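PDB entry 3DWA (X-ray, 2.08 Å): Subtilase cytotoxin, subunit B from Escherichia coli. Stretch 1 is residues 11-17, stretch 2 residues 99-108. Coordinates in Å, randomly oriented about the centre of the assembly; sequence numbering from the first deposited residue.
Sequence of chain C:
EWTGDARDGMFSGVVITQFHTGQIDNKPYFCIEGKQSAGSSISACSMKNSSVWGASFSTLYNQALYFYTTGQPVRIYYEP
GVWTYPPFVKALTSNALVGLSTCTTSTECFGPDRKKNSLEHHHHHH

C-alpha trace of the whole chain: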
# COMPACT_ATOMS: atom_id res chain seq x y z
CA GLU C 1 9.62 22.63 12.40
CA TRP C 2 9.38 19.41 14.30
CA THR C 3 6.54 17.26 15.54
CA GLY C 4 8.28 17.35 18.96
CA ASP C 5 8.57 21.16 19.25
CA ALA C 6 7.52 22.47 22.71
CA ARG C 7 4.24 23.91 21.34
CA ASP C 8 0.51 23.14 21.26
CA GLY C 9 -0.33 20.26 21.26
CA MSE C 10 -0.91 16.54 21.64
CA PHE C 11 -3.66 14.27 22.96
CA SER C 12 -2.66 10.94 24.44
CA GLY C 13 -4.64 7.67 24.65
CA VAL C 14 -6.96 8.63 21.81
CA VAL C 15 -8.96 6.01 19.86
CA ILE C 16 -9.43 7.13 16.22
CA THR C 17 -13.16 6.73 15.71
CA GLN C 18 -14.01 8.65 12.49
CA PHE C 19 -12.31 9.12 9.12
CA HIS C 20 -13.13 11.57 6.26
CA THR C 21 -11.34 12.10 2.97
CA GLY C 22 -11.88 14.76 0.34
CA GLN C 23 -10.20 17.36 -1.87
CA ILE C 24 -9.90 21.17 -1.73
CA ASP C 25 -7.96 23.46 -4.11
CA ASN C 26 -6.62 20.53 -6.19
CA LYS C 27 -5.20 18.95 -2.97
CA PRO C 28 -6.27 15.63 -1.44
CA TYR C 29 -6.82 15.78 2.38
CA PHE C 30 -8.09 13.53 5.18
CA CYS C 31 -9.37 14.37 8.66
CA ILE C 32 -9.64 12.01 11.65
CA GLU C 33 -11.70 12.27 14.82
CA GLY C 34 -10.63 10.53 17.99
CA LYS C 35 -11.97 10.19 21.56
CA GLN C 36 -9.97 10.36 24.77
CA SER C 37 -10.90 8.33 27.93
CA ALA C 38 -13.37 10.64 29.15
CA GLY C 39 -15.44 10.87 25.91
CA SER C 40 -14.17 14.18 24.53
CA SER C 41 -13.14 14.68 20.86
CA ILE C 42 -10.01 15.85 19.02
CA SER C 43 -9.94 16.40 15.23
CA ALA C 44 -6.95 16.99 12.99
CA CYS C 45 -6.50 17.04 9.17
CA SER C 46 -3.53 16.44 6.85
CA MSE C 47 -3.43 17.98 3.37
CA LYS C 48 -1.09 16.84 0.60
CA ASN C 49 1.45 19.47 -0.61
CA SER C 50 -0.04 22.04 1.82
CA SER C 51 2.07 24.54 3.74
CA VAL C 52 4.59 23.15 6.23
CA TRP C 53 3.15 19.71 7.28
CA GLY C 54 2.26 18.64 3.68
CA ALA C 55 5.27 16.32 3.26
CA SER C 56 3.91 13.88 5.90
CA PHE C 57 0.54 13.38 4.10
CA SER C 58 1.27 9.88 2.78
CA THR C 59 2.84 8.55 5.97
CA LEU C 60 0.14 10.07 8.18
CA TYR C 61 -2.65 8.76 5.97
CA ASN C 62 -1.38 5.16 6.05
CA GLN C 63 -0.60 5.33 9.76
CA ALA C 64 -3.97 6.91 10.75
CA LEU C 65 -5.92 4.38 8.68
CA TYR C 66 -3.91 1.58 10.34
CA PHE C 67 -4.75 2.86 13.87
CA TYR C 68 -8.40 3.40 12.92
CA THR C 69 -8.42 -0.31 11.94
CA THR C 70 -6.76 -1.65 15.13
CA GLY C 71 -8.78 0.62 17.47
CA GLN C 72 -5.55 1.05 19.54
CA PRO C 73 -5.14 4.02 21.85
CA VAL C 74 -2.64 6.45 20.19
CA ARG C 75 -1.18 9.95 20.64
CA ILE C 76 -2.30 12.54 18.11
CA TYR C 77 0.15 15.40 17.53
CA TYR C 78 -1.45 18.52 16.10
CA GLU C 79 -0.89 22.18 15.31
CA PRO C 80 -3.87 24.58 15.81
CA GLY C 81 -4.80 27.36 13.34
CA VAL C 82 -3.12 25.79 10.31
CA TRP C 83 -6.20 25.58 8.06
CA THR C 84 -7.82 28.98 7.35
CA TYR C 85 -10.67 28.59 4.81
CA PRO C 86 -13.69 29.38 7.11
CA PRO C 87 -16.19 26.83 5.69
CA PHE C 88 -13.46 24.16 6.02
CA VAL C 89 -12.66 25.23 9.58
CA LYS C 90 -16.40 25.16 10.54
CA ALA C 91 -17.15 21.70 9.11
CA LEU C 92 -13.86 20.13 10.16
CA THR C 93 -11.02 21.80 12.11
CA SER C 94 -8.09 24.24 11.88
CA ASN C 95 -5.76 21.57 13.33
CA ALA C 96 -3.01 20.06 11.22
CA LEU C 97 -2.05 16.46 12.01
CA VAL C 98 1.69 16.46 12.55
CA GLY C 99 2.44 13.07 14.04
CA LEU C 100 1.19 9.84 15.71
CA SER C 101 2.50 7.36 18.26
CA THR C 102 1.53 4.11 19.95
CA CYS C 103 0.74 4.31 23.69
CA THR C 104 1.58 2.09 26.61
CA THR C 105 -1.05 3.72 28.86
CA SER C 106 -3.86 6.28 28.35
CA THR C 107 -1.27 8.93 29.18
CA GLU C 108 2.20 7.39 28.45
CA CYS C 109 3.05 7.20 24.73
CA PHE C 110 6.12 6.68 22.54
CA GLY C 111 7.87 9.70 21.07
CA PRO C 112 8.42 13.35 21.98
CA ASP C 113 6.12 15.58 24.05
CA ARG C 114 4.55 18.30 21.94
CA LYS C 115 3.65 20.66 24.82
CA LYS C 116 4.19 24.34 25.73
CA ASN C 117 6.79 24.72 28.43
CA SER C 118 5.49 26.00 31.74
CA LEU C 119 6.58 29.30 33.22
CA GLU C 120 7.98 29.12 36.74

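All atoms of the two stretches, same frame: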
# COMPACT_ATOMS: atom_id res chain seq x y z
N PHE C 11 -2.67 14.92 22.11
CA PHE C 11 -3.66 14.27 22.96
C PHE C 11 -3.26 12.82 23.02
O PHE C 11 -3.05 12.19 21.97
CB PHE C 11 -5.07 14.41 22.38
CG PHE C 11 -5.64 15.80 22.52
CD1 PHE C 11 -6.06 16.27 23.75
CD2 PHE C 11 -5.69 16.64 21.44
CE1 PHE C 11 -6.56 17.56 23.89
CE2 PHE C 11 -6.20 17.94 21.58
CZ PHE C 11 -6.63 18.39 22.82
N SER C 12 -3.11 12.30 24.25
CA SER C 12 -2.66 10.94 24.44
C SER C 12 -3.82 10.03 24.73
O SER C 12 -4.88 10.52 25.20
CB SER C 12 -1.63 10.83 25.56
OG SER C 12 -0.59 11.72 25.32
N GLY C 13 -3.62 8.72 24.45
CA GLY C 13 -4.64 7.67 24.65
C GLY C 13 -5.96 7.87 23.91
O GLY C 13 -7.07 7.60 24.45
N VAL C 14 -5.85 8.36 22.69
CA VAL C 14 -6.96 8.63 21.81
C VAL C 14 -7.28 7.41 20.94
O VAL C 14 -6.35 6.78 20.38
CB VAL C 14 -6.54 9.83 20.91
CG1 VAL C 14 -7.50 10.12 19.78
CG2 VAL C 14 -6.30 11.04 21.81
N VAL C 15 -8.56 7.07 20.79
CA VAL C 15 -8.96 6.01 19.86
C VAL C 15 -9.52 6.74 18.64
O VAL C 15 -10.41 7.61 18.79
CB VAL C 15 -10.00 5.02 20.51
CG1 VAL C 15 -10.64 4.13 19.44
CG2 VAL C 15 -9.36 4.18 21.63
N ILE C 16 -8.95 6.48 17.46
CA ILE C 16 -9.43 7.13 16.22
C ILE C 16 -10.74 6.47 15.85
O ILE C 16 -10.78 5.29 15.58
CB ILE C 16 -8.40 7.07 15.00
CG1 ILE C 16 -7.08 7.78 15.37
CG2 ILE C 16 -9.05 7.65 13.68
CD1 ILE C 16 -5.86 7.52 14.37
N THR C 17 -11.80 7.25 15.86
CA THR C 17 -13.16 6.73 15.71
C THR C 17 -13.85 7.14 14.40
O THR C 17 -14.82 6.50 14.00
CB THR C 17 -14.04 7.20 16.91
OG1 THR C 17 -14.01 8.63 17.00
CG2 THR C 17 -13.50 6.65 18.23
N GLY C 99 1.77 14.24 13.51
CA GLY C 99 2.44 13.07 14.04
C GLY C 99 1.51 12.11 14.76
O GLY C 99 0.39 12.49 15.11
N LEU C 100 1.98 10.89 14.99
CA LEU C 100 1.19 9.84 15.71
C LEU C 100 2.15 8.92 16.42
O LEU C 100 3.29 8.72 15.94
CB LEU C 100 0.40 8.98 14.69
CG LEU C 100 -0.70 9.62 13.82
CD1 LEU C 100 -0.99 8.84 12.53
CD2 LEU C 100 -2.00 9.79 14.68
N SER C 101 1.71 8.31 17.53
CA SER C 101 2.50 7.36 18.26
C SER C 101 1.61 6.29 18.90
O SER C 101 0.48 6.59 19.28
CB SER C 101 3.20 8.07 19.44
OG SER C 101 4.28 8.85 18.98
N THR C 102 2.16 5.11 19.11
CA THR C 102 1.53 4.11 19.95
C THR C 102 1.64 4.52 21.44
O THR C 102 2.52 5.30 21.82
CB THR C 102 2.20 2.76 19.73
OG1 THR C 102 3.58 2.88 20.05
CG2 THR C 102 2.04 2.34 18.24
N CYS C 103 0.74 4.00 22.27
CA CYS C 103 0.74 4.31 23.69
C CYS C 103 0.84 3.05 24.50
O CYS C 103 0.32 1.99 24.12
CB CYS C 103 -0.55 5.04 24.07
SG CYS C 103 -0.70 6.64 23.30
N THR C 104 1.52 3.16 25.64
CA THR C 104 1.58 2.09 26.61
C THR C 104 0.45 2.26 27.65
O THR C 104 -0.12 1.27 28.11
CB THR C 104 2.97 2.07 27.33
OG1 THR C 104 3.32 3.42 27.60
CG2 THR C 104 4.03 1.55 26.40
N THR C 105 0.13 3.49 28.03
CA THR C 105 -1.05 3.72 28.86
C THR C 105 -1.93 4.81 28.22
O THR C 105 -1.67 5.26 27.11
CB THR C 105 -0.70 4.06 30.36
OG1 THR C 105 -0.21 5.39 30.43
CG2 THR C 105 0.39 3.11 30.96
N SER C 106 -2.98 5.25 28.92
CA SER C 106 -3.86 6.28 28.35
C SER C 106 -3.12 7.62 28.29
O SER C 106 -3.54 8.54 27.61
CB SER C 106 -5.19 6.37 29.12
OG SER C 106 -4.98 6.48 30.53
N THR C 107 -1.97 7.69 28.97
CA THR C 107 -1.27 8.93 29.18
C THR C 107 0.25 8.86 28.80
O THR C 107 0.86 9.89 28.47
CB THR C 107 -1.53 9.38 30.65
OG1 THR C 107 -1.38 10.80 30.79
CG2 THR C 107 -0.72 8.65 31.58
N GLU C 108 0.82 7.65 28.82
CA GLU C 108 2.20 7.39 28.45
C GLU C 108 2.29 6.81 27.03
O GLU C 108 1.77 5.72 26.77
CB GLU C 108 2.86 6.42 29.43
CG GLU C 108 3.24 7.05 30.81
CD GLU C 108 4.08 8.33 30.68
OE1 GLU C 108 5.09 8.31 29.92
OE2 GLU C 108 3.73 9.34 31.34

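Along stretch 2 the contact is made at a few points, and none of them is a hydrogen bond across the stretches. Gly99 lies out of reach. Leu100 makes the first touch: its CA-to-CB bond points sideways, yet rotamer m, t brings its end nearer, and Leu100 CD2 sits 4.5 Å from Ile16 CD1, a loose apolar packing between two buried side chains. Ser101 and Thr102 stay out of reach. Cys103 points toward stretch 1, with Cys103 SG 3.8 Å from Gly13 N; the residue is also bonded covalently elsewhere in the structure.

The following loop is held by its own bonds. Glu108 O accepts from Thr104 N (2.8 Å), Thr105 N (3.0 Å) and Thr104 OG1 (2.9 Å), while Thr105 OG1 accepts from Thr107 N (3.2 Å) and Glu108 N (3.0 Å). This folded loop presents the carbonyl of Ser106 to the corner at Gly13. Ser106 O lies 3.2 Å from Gly13 N, at an angle too poor for a hydrogen bond, and 3.3 Å from Gly13 CA in a CA-H...O contact. An ideal CB on Gly13 would fall 2.3 Å from Ser106 O, a clash, and the positive phi separately favours glycine. Thr107 points away, leaving its backbone to meet Ser12, with Ser12 OG 3.9 Å from Thr107 O.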